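Local coordinates for protein mannan endo-1,4-beta-mannosidase (Bacillus subtilis, PDB 3CBW) that catalyses the random endo-hydrolysis of beta-1,4-mannosidic linkages in mannan, galactomannan and glucomannan, and takes part in the degradation of glucomannan, at residues T25-L30 with H219-Y224; S101-G106 with G166-F171; P238-V243 with L267-A272. The protein carries 3 engineered substitutions. One frame throughout, in Å; residues are numbered along the deposited sequence. Where two conformers were deposited one is given.

Contact 1: residues T25-L30 with H219-Y224; sequences TVMNWL and HLIWVY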
ATOM      1  N   THR A  25      10.298   1.511 -15.648  1.00  9.65           N
ATOM      2  CA  THR A  25      10.979   0.224 -15.690  1.00 10.99           C
ATOM      3  C   THR A  25      10.475  -0.705 -14.591  1.00 10.33           C
ATOM      4  O   THR A  25      10.133  -1.857 -14.850  1.00 10.60           O
ATOM      5  CB  THR A  25      12.484   0.428 -15.582  1.00 11.95           C
ATOM      6  OG1 THR A  25      12.912   1.115 -16.761  1.00 13.75           O
ATOM      7  CG2 THR A  25      13.212  -0.895 -15.469  1.00 13.37           C
ATOM      8  N   VAL A  26      10.400  -0.192 -13.371  1.00  9.56           N
ATOM      9  CA  VAL A  26       9.938  -0.991 -12.247  1.00  9.76           C
ATOM     10  C   VAL A  26       8.496  -1.448 -12.465  1.00  9.20           C
ATOM     11  O   VAL A  26       8.168  -2.605 -12.192  1.00  9.25           O
ATOM     12  CB  VAL A  26      10.095  -0.214 -10.921  1.00 10.05           C
ATOM     13  CG1 VAL A  26       9.287  -0.848  -9.783  1.00 11.61           C
ATOM     14  CG2 VAL A  26      11.569  -0.117 -10.560  1.00 11.68           C
ATOM     15  N   MET A  27       7.633  -0.568 -12.971  1.00  9.06           N
ATOM     16  CA  MET A  27       6.244  -0.960 -13.171  1.00  9.11           C
ATOM     17  C   MET A  27       6.131  -2.098 -14.187  1.00  8.78           C
ATOM     18  O   MET A  27       5.398  -3.069 -13.967  1.00  8.86           O
ATOM     19  CB  MET A  27       5.396   0.234 -13.626  1.00  9.86           C
ATOM     20  CG  MET A  27       3.911  -0.088 -13.698  1.00 10.55           C
ATOM     21  SD  MET A  27       3.138  -0.502 -12.077  1.00  8.23           S
ATOM     22  CE  MET A  27       2.365  -2.089 -12.489  1.00 11.82           C
ATOM     23  N   ASN A  28       6.830  -1.980 -15.312  1.00  8.95           N
ATOM     24  CA  ASN A  28       6.796  -3.036 -16.309  1.00  9.15           C
ATOM     25  C   ASN A  28       7.361  -4.344 -15.754  1.00  9.04           C
ATOM     26  O   ASN A  28       6.836  -5.436 -16.012  1.00  9.21           O
ATOM     27  CB  ASN A  28       7.548  -2.616 -17.579  1.00  9.52           C
ATOM     28  CG  ASN A  28       7.305  -3.573 -18.723  1.00  9.74           C
ATOM     29  OD1 ASN A  28       6.169  -3.942 -18.988  1.00 11.15           O
ATOM     30  ND2 ASN A  28       8.367  -3.985 -19.395  1.00 12.89           N
ATOM     31  N   TRP A  29       8.456  -4.240 -15.011  1.00  8.77           N
ATOM     32  CA  TRP A  29       9.071  -5.402 -14.383  1.00  8.75           C
ATOM     33  C   TRP A  29       8.111  -6.082 -13.398  1.00  8.87           C
ATOM     34  O   TRP A  29       7.923  -7.300 -13.441  1.00  8.61           O
ATOM     35  CB  TRP A  29      10.373  -4.965 -13.722  1.00  9.19           C
ATOM     36  CG  TRP A  29      11.169  -6.049 -13.074  1.00  9.20           C
ATOM     37  CD1 TRP A  29      12.115  -6.847 -13.661  1.00  9.64           C
ATOM     38  CD2 TRP A  29      11.124  -6.430 -11.695  1.00  8.74           C
ATOM     39  NE1 TRP A  29      12.647  -7.702 -12.729  1.00  9.44           N
ATOM     40  CE2 TRP A  29      12.070  -7.456 -11.512  1.00  8.91           C
ATOM     41  CE3 TRP A  29      10.388  -5.982 -10.584  1.00  8.28           C
ATOM     42  CZ2 TRP A  29      12.270  -8.075 -10.280  1.00  9.71           C
ATOM     43  CZ3 TRP A  29      10.596  -6.580  -9.360  1.00  9.53           C
ATOM     44  CH2 TRP A  29      11.531  -7.619  -9.214  1.00  9.90           C
ATOM     45  N   LEU A  30       7.475  -5.298 -12.529  1.00  8.46           N
ATOM     46  CA  LEU A  30       6.516  -5.849 -11.564  1.00  8.39           C
ATOM     47  C   LEU A  30       5.382  -6.590 -12.279  1.00  8.28           C
ATOM     48  O   LEU A  30       5.026  -7.705 -11.893  1.00  8.89           O
ATOM     49  CB  LEU A  30       5.930  -4.739 -10.675  1.00  8.08           C
ATOM     50  CG  LEU A  30       6.843  -4.150  -9.595  1.00  8.51           C
ATOM     51  CD1 LEU A  30       6.165  -2.917  -9.007  1.00 10.42           C
ATOM     52  CD2 LEU A  30       7.161  -5.166  -8.494  1.00  9.58           C
ATOM     53  N   HIS A 219       7.185   9.707  -9.621  1.00  8.52           N
ATOM     54  CA  HIS A 219       7.832   8.492  -9.135  1.00  8.35           C
ATOM     55  C   HIS A 219       6.837   7.590  -8.401  1.00  7.99           C
ATOM     56  O   HIS A 219       7.250   6.644  -7.741  1.00  8.59           O
ATOM     57  CB  HIS A 219       8.994   8.866  -8.215  1.00  8.57           C
ATOM     58  CG  HIS A 219       8.569   9.582  -6.970  1.00  8.15           C
ATOM     59  ND1 HIS A 219       7.589  10.558  -6.970  1.00  9.27           N
ATOM     60  CD2 HIS A 219       8.961   9.435  -5.681  1.00  8.14           C
ATOM     61  CE1 HIS A 219       7.413  10.991  -5.731  1.00  8.72           C
ATOM     62  NE2 HIS A 219       8.235  10.331  -4.933  1.00  8.14           N
ATOM     63  N   LEU A 220       5.542   7.877  -8.513  1.00  7.96           N
ATOM     64  CA  LEU A 220       4.523   7.134  -7.765  1.00  7.73           C
ATOM     65  C   LEU A 220       3.848   6.060  -8.596  1.00  7.63           C
ATOM     66  O   LEU A 220       3.483   6.272  -9.757  1.00  8.67           O
ATOM     67  CB  LEU A 220       3.442   8.080  -7.226  1.00  7.85           C
ATOM     68  CG  LEU A 220       3.921   9.263  -6.380  1.00  8.09           C
ATOM     69  CD1 LEU A 220       2.758  10.107  -5.902  1.00 10.04           C
ATOM     70  CD2 LEU A 220       4.760   8.771  -5.191  1.00 10.03           C
ATOM     71  N   ILE A 221       3.707   4.897  -7.967  1.00  7.07           N
ATOM     72  CA  ILE A 221       2.953   3.763  -8.502  1.00  7.60           C
ATOM     73  C   ILE A 221       1.737   3.644  -7.596  1.00  7.27           C
ATOM     74  O   ILE A 221       1.869   3.467  -6.389  1.00  7.75           O
ATOM     75  CB  ILE A 221       3.820   2.489  -8.477  1.00  7.26           C
ATOM     76  CG1 ILE A 221       4.991   2.633  -9.466  1.00  9.26           C
ATOM     77  CG2 ILE A 221       2.980   1.246  -8.793  1.00  7.52           C
ATOM     78  CD1 ILE A 221       5.999   1.497  -9.416  1.00 10.05           C
ATOM     79  N   TRP A 222       0.554   3.786  -8.180  1.00  6.22           N
ATOM     80  CA  TRP A 222      -0.686   3.970  -7.434  1.00  6.73           C
ATOM     81  C   TRP A 222      -1.367   2.648  -7.111  1.00  6.62           C
ATOM     82  O   TRP A 222      -1.647   1.850  -8.023  1.00  6.51           O
ATOM     83  CB  TRP A 222      -1.618   4.889  -8.235  1.00  6.95           C
ATOM     84  CG  TRP A 222      -1.096   6.287  -8.246  1.00  7.14           C
ATOM     85  CD1 TRP A 222      -0.098   6.783  -9.033  1.00  8.24           C
ATOM     86  CD2 TRP A 222      -1.493   7.344  -7.375  1.00  7.29           C
ATOM     87  NE1 TRP A 222       0.133   8.099  -8.720  1.00  7.72           N
ATOM     88  CE2 TRP A 222      -0.709   8.470  -7.706  1.00  7.70           C
ATOM     89  CE3 TRP A 222      -2.463   7.466  -6.373  1.00  6.95           C
ATOM     90  CZ2 TRP A 222      -0.857   9.700  -7.063  1.00  8.45           C
ATOM     91  CZ3 TRP A 222      -2.607   8.693  -5.732  1.00  7.81           C
ATOM     92  CH2 TRP A 222      -1.797   9.785  -6.066  1.00  7.99           C
ATOM     93  N   VAL A 223      -1.640   2.423  -5.823  1.00  6.76           N
ATOM     94  CA  VAL A 223      -2.153   1.127  -5.350  1.00  7.48           C
ATOM     95  C   VAL A 223      -3.555   1.291  -4.759  1.00  7.54           C
ATOM     96  O   VAL A 223      -3.758   2.119  -3.870  1.00  8.34           O
ATOM     97  CB  VAL A 223      -1.193   0.497  -4.313  1.00  7.54           C
ATOM     98  CG1 VAL A 223      -1.653  -0.894  -3.880  1.00  8.18           C
ATOM     99  CG2 VAL A 223       0.248   0.451  -4.862  1.00  8.08           C
ATOM    100  N   TYR A 224      -4.504   0.482  -5.241  1.00  6.72           N
ATOM    101  CA  TYR A 224      -5.906   0.471  -4.783  1.00  7.41           C
ATOM    102  C   TYR A 224      -6.102  -0.784  -3.957  1.00  6.86           C
ATOM    103  O   TYR A 224      -5.945  -1.889  -4.490  1.00  7.37           O
ATOM    104  CB  TYR A 224      -6.801   0.450  -6.022  1.00  7.78           C
ATOM    105  CG  TYR A 224      -8.260   0.121  -5.783  1.00  7.29           C
ATOM    106  CD1 TYR A 224      -9.137   1.084  -5.266  1.00  8.66           C
ATOM    107  CD2 TYR A 224      -8.775  -1.137  -6.105  1.00  7.90           C
ATOM    108  CE1 TYR A 224     -10.475   0.798  -5.049  1.00  8.17           C
ATOM    109  CE2 TYR A 224     -10.127  -1.428  -5.877  1.00  7.76           C
ATOM    110  CZ  TYR A 224     -10.959  -0.453  -5.361  1.00  8.11           C
ATOM    111  OH  TYR A 224     -12.287  -0.716  -5.143  1.00  9.36           O
TER
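I221 reaches out of its strand with both branches toward the helix, and V26, M27 and L30 receive them. No hydrogen bond joins the two segments, whose axes approach to 10.1 Å. The short arm, CG2, lies anti to the backbone N and meets the sulfur of M27, with SD and I221 CG2 3.7 Å apart. The longer arm runs on extended through CG1 (chi2 174°), which carries its end to two further side chains: I221 CD1 is 4.1 Å from V26 CG1 and, more loosely, 4.4 Å from L30 CD1. V26 and L30 stand one helical turn apart, joined by the backbone bond from L30 N to V26 O, so both face the same methyl group. The side chains of V26 and I221 cross at about a right angle, whereas M27 passes I221 obliquely, its chain bent at chi2 and chi3.

The strand belongs to the parallel barrel of this TIM-barrel glycosidase. I221 and W222 send their side chains to different sides of it: W222 turns away from helix 25-30 and packs on the outer helix 194-214, while I221 also touches L170 of the adjacent strand. Helix 21-32 meets I221 near the start of strand 220-224 and P270 just before strand 271-278, consistent with its covering the N-terminal end of the barrel. A beta-branched isoleucine suits an extended backbone and fills two directions at once. On the helix, compact V26 and branched L30 offer methyl groups, and the unbranched, flexible M27 can bend its thioether over I221 while also touching P270.

Contact 2: residues S101-G106 with G166-F171; sequences SYWKNG and GVPVLF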
ATOM      1  N   SER A 101      17.284   4.702   1.085  1.00  9.24           N
ATOM      2  CA  SER A 101      18.364   3.745   1.270  1.00  9.34           C
ATOM      3  C   SER A 101      17.918   2.337   0.920  1.00  9.08           C
ATOM      4  O   SER A 101      18.701   1.545   0.387  1.00  9.53           O
ATOM      5  CB  SER A 101      18.869   3.781   2.707  1.00  9.29           C
ATOM      6  OG  SER A 101      19.410   5.049   3.026  1.00 10.38           O
ATOM      7  N   TYR A 102      16.652   2.029   1.207  1.00  8.88           N
ATOM      8  CA  TYR A 102      16.133   0.700   0.901  1.00  8.98           C
ATOM      9  C   TYR A 102      16.159   0.448  -0.598  1.00  8.98           C
ATOM     10  O   TYR A 102      16.575  -0.635  -1.041  1.00  9.50           O
ATOM     11  CB  TYR A 102      14.717   0.487   1.467  1.00  9.35           C
ATOM     12  CG  TYR A 102      14.509  -0.924   1.971  1.00  9.08           C
ATOM     13  CD1 TYR A 102      13.857  -1.881   1.200  1.00  9.12           C
ATOM     14  CD2 TYR A 102      14.993  -1.307   3.219  1.00  9.49           C
ATOM     15  CE1 TYR A 102      13.696  -3.179   1.659  1.00  8.81           C
ATOM     16  CE2 TYR A 102      14.826  -2.601   3.693  1.00  9.70           C
ATOM     17  CZ  TYR A 102      14.172  -3.532   2.909  1.00  8.62           C
ATOM     18  OH  TYR A 102      14.038  -4.812   3.392  1.00  9.46           O
ATOM     19  N   TRP A 103      15.744   1.448  -1.378  1.00  9.13           N
ATOM     20  CA  TRP A 103      15.840   1.387  -2.838  1.00  9.58           C
ATOM     21  C   TRP A 103      17.286   1.243  -3.312  1.00  9.89           C
ATOM     22  O   TRP A 103      17.600   0.375  -4.147  1.00 10.25           O
ATOM     23  CB  TRP A 103      15.198   2.616  -3.477  1.00 10.51           C
ATOM     24  CG  TRP A 103      15.502   2.744  -4.939  1.00 10.50           C
ATOM     25  CD1 TRP A 103      16.392   3.605  -5.518  1.00 11.52           C
ATOM     26  CD2 TRP A 103      14.957   1.955  -5.997  1.00 10.72           C
ATOM     27  NE1 TRP A 103      16.419   3.411  -6.878  1.00 11.67           N
ATOM     28  CE2 TRP A 103      15.547   2.405  -7.197  1.00 11.55           C
ATOM     29  CE3 TRP A 103      14.012   0.923  -6.054  1.00 11.51           C
ATOM     30  CZ2 TRP A 103      15.241   1.845  -8.428  1.00 13.15           C
ATOM     31  CZ3 TRP A 103      13.709   0.373  -7.286  1.00 12.91           C
ATOM     32  CH2 TRP A 103      14.318   0.843  -8.458  1.00 13.34           C
ATOM     33  N   LYS A 104      18.172   2.093  -2.793  1.00 10.08           N
ATOM     34  CA  LYS A 104      19.598   2.025  -3.133  1.00 10.91           C
ATOM     35  C   LYS A 104      20.163   0.625  -2.913  1.00 11.10           C
ATOM     36  O   LYS A 104      20.974   0.141  -3.702  1.00 11.47           O
ATOM     37  CB  LYS A 104      20.371   3.047  -2.290  1.00 11.47           C
ATOM     38  CG  LYS A 104      21.888   3.021  -2.435  1.00 14.86           C
ATOM     39  CD  LYS A 104      22.351   3.592  -3.765  1.00 18.70           C
ATOM     40  CE  LYS A 104      23.859   3.826  -3.776  1.00 20.97           C
ATOM     41  NZ  LYS A 104      24.241   5.024  -2.967  1.00 22.53           N
ATOM     42  N   ASN A 105      19.707  -0.028  -1.849  1.00 10.75           N
ATOM     43  CA  ASN A 105      20.216  -1.327  -1.438  1.00 11.87           C
ATOM     44  C   ASN A 105      19.391  -2.526  -1.891  1.00 11.48           C
ATOM     45  O   ASN A 105      19.540  -3.632  -1.361  1.00 12.65           O
ATOM     46  CB  ASN A 105      20.462  -1.344   0.062  1.00 12.88           C
ATOM     47  CG  ASN A 105      21.618  -0.464   0.449  1.00 15.38           C
ATOM     48  OD1 ASN A 105      22.742  -0.656  -0.014  1.00 18.35           O
ATOM     49  ND2 ASN A 105      21.357   0.512   1.294  1.00 17.09           N
ATOM     50  N   GLY A 106      18.535  -2.311  -2.889  1.00 10.75           N
ATOM     51  CA  GLY A 106      17.938  -3.435  -3.609  1.00 10.81           C
ATOM     52  C   GLY A 106      16.508  -3.814  -3.264  1.00 10.66           C
ATOM     53  O   GLY A 106      16.065  -4.900  -3.632  1.00 10.56           O
ATOM     54  N   GLY A 166      15.127   9.891  -7.608  1.00 10.90           N
ATOM     55  CA  GLY A 166      14.612   8.938  -8.597  1.00 10.07           C
ATOM     56  C   GLY A 166      14.074   7.638  -8.003  1.00 10.05           C
ATOM     57  O   GLY A 166      14.071   6.611  -8.678  1.00  9.98           O
ATOM     58  N   VAL A 167      13.622   7.675  -6.750  1.00  9.30           N
ATOM     59  CA  VAL A 167      13.175   6.469  -6.054  1.00  9.47           C
ATOM     60  C   VAL A 167      11.696   6.197  -6.343  1.00  9.16           C
ATOM     61  O   VAL A 167      10.843   7.011  -5.980  1.00  8.97           O
ATOM     62  CB  VAL A 167      13.368   6.639  -4.543  1.00  9.63           C
ATOM     63  CG1 VAL A 167      12.795   5.453  -3.773  1.00 11.18           C
ATOM     64  CG2 VAL A 167      14.851   6.846  -4.223  1.00 11.35           C
ATOM     65  N   PRO A 168      11.380   5.057  -6.992  1.00  8.94           N
ATOM     66  CA  PRO A 168       9.980   4.688  -7.197  0.50  8.93           C
ATOM     67  C   PRO A 168       9.332   4.349  -5.855  1.00  8.43           C
ATOM     68  O   PRO A 168       9.980   3.753  -4.994  1.00  9.33           O
ATOM     69  CB  PRO A 168      10.076   3.425  -8.054  0.50  9.47           C
ATOM     70  CG  PRO A 168      11.400   2.839  -7.716  0.50  9.91           C
ATOM     71  CD  PRO A 168      12.306   4.009  -7.462  0.50  9.51           C
ATOM     72  N   VAL A 169       8.060   4.694  -5.716  1.00  8.10           N
ATOM     73  CA  VAL A 169       7.332   4.457  -4.471  1.00  8.24           C
ATOM     74  C   VAL A 169       5.995   3.803  -4.772  1.00  7.91           C
ATOM     75  O   VAL A 169       5.232   4.301  -5.606  1.00  7.99           O
ATOM     76  CB  VAL A 169       7.042   5.799  -3.739  1.00  8.77           C
ATOM     77  CG1 VAL A 169       6.131   5.610  -2.515  1.00  9.85           C
ATOM     78  CG2 VAL A 169       8.335   6.480  -3.344  1.00 10.61           C
ATOM     79  N   LEU A 170       5.714   2.704  -4.076  1.00  7.28           N
ATOM     80  CA  LEU A 170       4.387   2.108  -4.090  1.00  7.24           C
ATOM     81  C   LEU A 170       3.530   2.959  -3.155  1.00  7.42           C
ATOM     82  O   LEU A 170       3.706   2.925  -1.936  1.00  8.03           O
ATOM     83  CB  LEU A 170       4.474   0.671  -3.591  1.00  7.60           C
ATOM     84  CG  LEU A 170       5.257  -0.304  -4.472  1.00  7.91           C
ATOM     85  CD1 LEU A 170       5.559  -1.615  -3.747  1.00  8.83           C
ATOM     86  CD2 LEU A 170       4.522  -0.571  -5.783  1.00 10.33           C
ATOM     87  N   PHE A 171       2.622   3.742  -3.736  1.00  7.36           N
ATOM     88  CA  PHE A 171       1.841   4.731  -2.975  1.00  7.13           C
ATOM     89  C   PHE A 171       0.423   4.214  -2.849  1.00  6.92           C
ATOM     90  O   PHE A 171      -0.264   4.000  -3.858  1.00  6.89           O
ATOM     91  CB  PHE A 171       1.878   6.082  -3.684  1.00  7.61           C
ATOM     92  CG  PHE A 171       1.192   7.185  -2.936  1.00  6.53           C
ATOM     93  CD1 PHE A 171       1.636   7.567  -1.679  1.00  8.83           C
ATOM     94  CD2 PHE A 171       0.133   7.878  -3.512  1.00  7.45           C
ATOM     95  CE1 PHE A 171       1.021   8.592  -0.982  1.00  9.65           C
ATOM     96  CE2 PHE A 171      -0.485   8.926  -2.829  1.00  8.24           C
ATOM     97  CZ  PHE A 171      -0.046   9.286  -1.557  1.00  9.21           C
TER
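S101 O is held twice by N105, through its backbone N at 2.9 Å and weakly through ND2, in the last turn of the helix that brings W103 against V167 and P168. A Schellman motif ends this helix at G106, whose N bonds to W103 O, and a second one, at G166, ends helix 143-163; glycine suits both places because phi is positive. In the TIM barrel, these ends lie shortly before the neighbouring parallel strands 108-114 and 169-172.

The indole does most of the touching. Its CG is anti to the backbone N (chi1 169°), which swings the ring out to the other segment. P168 was modelled in two conformers; in the one described, and for that one alone, it lies over one face of the ring in a CH-pi contact, with P168 CD 3.5 Å from the centroid of the six-membered ring of W103 and 7° off the ring normal. Proline suits the place, offering a compact ring of polarised C-H groups to the flat indole. W335 meets W103 edge-to-face, and T22 and V26 of helix 21-32 also touch it. V167 flanks the base of the indole, its CG2 reaching W103 CD1 and its CG1 lying 3.7 Å from W103 CB.

Contact 3: residues P238-V243 with L267-A272; sequences PGASYV and LNKPFA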
ATOM      1  N   PRO A 238     -11.604   3.644  -8.811  1.00 10.64           N
ATOM      2  CA  PRO A 238     -11.795   4.944  -9.440  1.00 11.24           C
ATOM      3  C   PRO A 238     -11.602   4.952 -10.953  1.00 11.12           C
ATOM      4  O   PRO A 238     -12.020   5.909 -11.608  1.00 12.54           O
ATOM      5  CB  PRO A 238     -10.752   5.816  -8.750  1.00 11.25           C
ATOM      6  CG  PRO A 238      -9.673   4.883  -8.382  1.00 11.80           C
ATOM      7  CD  PRO A 238     -10.362   3.586  -8.021  1.00 11.29           C
ATOM      8  N   GLY A 239     -10.992   3.901 -11.497  1.00 10.34           N
ATOM      9  CA  GLY A 239     -10.790   3.793 -12.939  1.00 10.30           C
ATOM     10  C   GLY A 239      -9.362   3.472 -13.310  1.00  9.73           C
ATOM     11  O   GLY A 239      -8.419   3.716 -12.536  1.00  9.50           O
ATOM     12  N   ALA A 240      -9.204   2.955 -14.526  1.00  9.44           N
ATOM     13  CA  ALA A 240      -7.910   2.475 -15.005  1.00  9.76           C
ATOM     14  C   ALA A 240      -6.862   3.563 -15.124  1.00 10.04           C
ATOM     15  O   ALA A 240      -5.666   3.268 -15.113  1.00 10.54           O
ATOM     16  CB  ALA A 240      -8.062   1.766 -16.345  1.00 10.60           C
ATOM     17  N   SER A 241      -7.287   4.814 -15.273  1.00  9.74           N
ATOM     18  CA  SER A 241      -6.294   5.882 -15.400  1.00  9.78           C
ATOM     19  C   SER A 241      -5.720   6.392 -14.076  1.00  8.95           C
ATOM     20  O   SER A 241      -4.831   7.238 -14.086  1.00  8.69           O
ATOM     21  CB  SER A 241      -6.843   7.041 -16.225  1.00 11.33           C
ATOM     22  OG  SER A 241      -7.777   7.749 -15.461  1.00 12.05           O
ATOM     23  N   TYR A 242      -6.184   5.847 -12.944  1.00  8.20           N
ATOM     24  CA  TYR A 242      -5.755   6.341 -11.641  1.00  8.18           C
ATOM     25  C   TYR A 242      -5.097   5.268 -10.793  1.00  7.92           C
ATOM     26  O   TYR A 242      -4.709   5.566  -9.664  1.00  7.97           O
ATOM     27  CB  TYR A 242      -6.931   6.942 -10.854  1.00  9.12           C
ATOM     28  CG  TYR A 242      -7.807   7.858 -11.681  1.00  9.27           C
ATOM     29  CD1 TYR A 242      -7.370   9.119 -12.101  1.00 11.34           C
ATOM     30  CD2 TYR A 242      -9.046   7.414 -12.138  1.00 11.15           C
ATOM     31  CE1 TYR A 242      -8.199   9.939 -12.882  1.00 11.38           C
ATOM     32  CE2 TYR A 242      -9.861   8.213 -12.914  1.00 11.94           C
ATOM     33  CZ  TYR A 242      -9.429   9.458 -13.285  1.00 10.34           C
ATOM     34  OH  TYR A 242     -10.259  10.235 -14.064  1.00 11.78           O
ATOM     35  N   VAL A 243      -4.988   4.042 -11.308  1.00  7.76           N
ATOM     36  CA  VAL A 243      -4.535   2.899 -10.507  1.00  8.06           C
ATOM     37  C   VAL A 243      -3.556   2.075 -11.306  1.00  7.77           C
ATOM     38  O   VAL A 243      -3.844   1.671 -12.435  1.00  7.84           O
ATOM     39  CB  VAL A 243      -5.730   1.988 -10.100  1.00  8.25           C
ATOM     40  CG1 VAL A 243      -5.239   0.745  -9.361  1.00  8.54           C
ATOM     41  CG2 VAL A 243      -6.720   2.741  -9.216  1.00  9.33           C
ATOM     42  N   LEU A 267      -9.794  -6.767 -13.345  1.00 12.71           N
ATOM     43  CA  LEU A 267      -9.613  -5.367 -13.734  1.00 12.87           C
ATOM     44  C   LEU A 267      -8.402  -5.160 -14.649  1.00 13.02           C
ATOM     45  O   LEU A 267      -8.141  -4.049 -15.110  1.00 13.82           O
ATOM     46  CB  LEU A 267      -9.520  -4.496 -12.477  1.00 12.19           C
ATOM     47  CG  LEU A 267     -10.787  -4.478 -11.612  1.00 12.49           C
ATOM     48  CD1 LEU A 267     -10.563  -3.660 -10.333  1.00 12.65           C
ATOM     49  CD2 LEU A 267     -11.992  -3.947 -12.396  1.00 14.95           C
ATOM     50  N   ASN A 268      -7.662  -6.230 -14.915  1.00 13.49           N
ATOM     51  CA  ASN A 268      -6.477  -6.175 -15.775  1.00 14.15           C
ATOM     52  C   ASN A 268      -5.401  -5.210 -15.250  1.00 13.13           C
ATOM     53  O   ASN A 268      -4.830  -4.411 -15.992  1.00 13.88           O
ATOM     54  CB  ASN A 268      -6.858  -5.868 -17.237  1.00 15.54           C
ATOM     55  CG  ASN A 268      -5.769  -6.263 -18.224  1.00 18.46           C
ATOM     56  OD1 ASN A 268      -5.007  -7.206 -17.987  1.00 21.21           O
ATOM     57  ND2 ASN A 268      -5.690  -5.540 -19.338  1.00 21.08           N
ATOM     58  N   LYS A 269      -5.157  -5.285 -13.945  1.00 11.25           N
ATOM     59  CA  LYS A 269      -4.037  -4.607 -13.302  1.00 10.16           C
ATOM     60  C   LYS A 269      -3.308  -5.666 -12.494  1.00  9.25           C
ATOM     61  O   LYS A 269      -3.944  -6.610 -12.012  1.00  9.46           O
ATOM     62  CB  LYS A 269      -4.531  -3.524 -12.334  1.00 10.17           C
ATOM     63  CG  LYS A 269      -5.344  -2.403 -12.971  1.00 10.27           C
ATOM     64  CD  LYS A 269      -4.477  -1.422 -13.737  1.00  9.52           C
ATOM     65  CE  LYS A 269      -5.310  -0.293 -14.324  1.00 10.66           C
ATOM     66  NZ  LYS A 269      -4.403   0.753 -14.913  1.00  9.98           N
ATOM     67  N   PRO A 270      -1.982  -5.522 -12.319  1.00  8.62           N
ATOM     68  CA  PRO A 270      -1.261  -6.438 -11.441  1.00  8.50           C
ATOM     69  C   PRO A 270      -1.896  -6.442 -10.051  1.00  7.95           C
ATOM     70  O   PRO A 270      -2.374  -5.400  -9.577  1.00  8.47           O
ATOM     71  CB  PRO A 270       0.165  -5.863 -11.418  1.00  8.96           C
ATOM     72  CG  PRO A 270       0.288  -5.183 -12.729  1.00 10.01           C
ATOM     73  CD  PRO A 270      -1.071  -4.549 -12.947  1.00  9.09           C
ATOM     74  N   PHE A 271      -1.868  -7.609  -9.409  1.00  8.01           N
ATOM     75  CA  PHE A 271      -2.526  -7.855  -8.132  1.00  7.99           C
ATOM     76  C   PHE A 271      -1.498  -8.135  -7.032  1.00  7.30           C
ATOM     77  O   PHE A 271      -0.522  -8.846  -7.264  1.00  7.68           O
ATOM     78  CB  PHE A 271      -3.469  -9.068  -8.268  1.00  8.30           C
ATOM     79  CG  PHE A 271      -4.075  -9.508  -6.964  1.00  7.44           C
ATOM     80  CD1 PHE A 271      -5.279  -8.974  -6.525  1.00  8.44           C
ATOM     81  CD2 PHE A 271      -3.412 -10.421  -6.145  1.00  9.08           C
ATOM     82  CE1 PHE A 271      -5.800  -9.358  -5.297  1.00  9.00           C
ATOM     83  CE2 PHE A 271      -3.923 -10.792  -4.917  1.00 10.02           C
ATOM     84  CZ  PHE A 271      -5.111 -10.277  -4.499  1.00  9.48           C
ATOM     85  N   ALA A 272      -1.743  -7.597  -5.841  1.00  7.33           N
ATOM     86  CA  ALA A 272      -0.881  -7.856  -4.689  1.00  7.36           C
ATOM     87  C   ALA A 272      -1.687  -8.049  -3.421  1.00  7.43           C
ATOM     88  O   ALA A 272      -2.837  -7.609  -3.333  1.00  7.49           O
ATOM     89  CB  ALA A 272       0.097  -6.707  -4.504  1.00  7.80           C
TER
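A240 and V243, which meet K269, lie in and just after a type I beta turn that runs from G239 to Y242 and is closed by the bond from Y242 N to G239 O, 3.1 Å long. V243 then leaves the turn in an extended conformation. In the other segment, L267 follows the short helix 261-265 and N268 takes positive phi, which asparagine tolerates better than most residues; K269 is already extended on the way into its strand. The backbones stay well apart, with the CA atoms of V243 and K269 8.0 Å from each other, so a long side chain must span the gap.

K269 does so. Its chain bends at chi2 (-76°) and is extended from there to the amine, which is gripped by two carbonyl oxygens of the loop. K269 NZ gives a hydrogen bond to A240 O at 2.8 Å, in the carbonyl plane and on a lone pair, with a C=O...N angle of 130°. The bond from K269 NZ to V243 O is 2.7 Å and comes in nearly head-on to that carbonyl, at 178°. The ammonium group therefore fastens the lead-in to strand 271-278 to both the turn and the residue after it, and both acceptors would probably stabilise its positive charge. Lysine suits the task through its reach and its several N-H groups. The methyl of A240 lies alongside the end of the chain, its CB 4.0 Å from K269 CE, small enough not to obstruct the amine.

Y237 touches K269, V243 and L267, and V15 also packs on K269. V243 leans on Y204 of helix 194-214 and Y224 of strand 220-224, and the two segments lead into the neighbouring parallel strands 245-252 and 271-278, paired by backbone hydrogen bonds of A272, and of P270 just before it, with V246.

In the fold
All three contacts reach the same parallel barrel: contact 1 at a strand, contacts 2 and 3 mostly at segments leading into strands. Contact 1 is the fully buried one and purely apolar; contact 2 is partly buried and pairs an indole with proline and valine; contact 3, also partly buried, relies on a lysine bonded to main-chain oxygens and includes the exposed A240. Contacts 1 and 2 are joined directly, since strands 220-224 and 169-172 are neighbours, with a backbone bond between I221 and F171 and a probable one between V223 and F171. Contact 3 meets contact 1 where W222 packs against Y242 and Y224 against P238, but does not touch contact 2, about 21 Å away between centres.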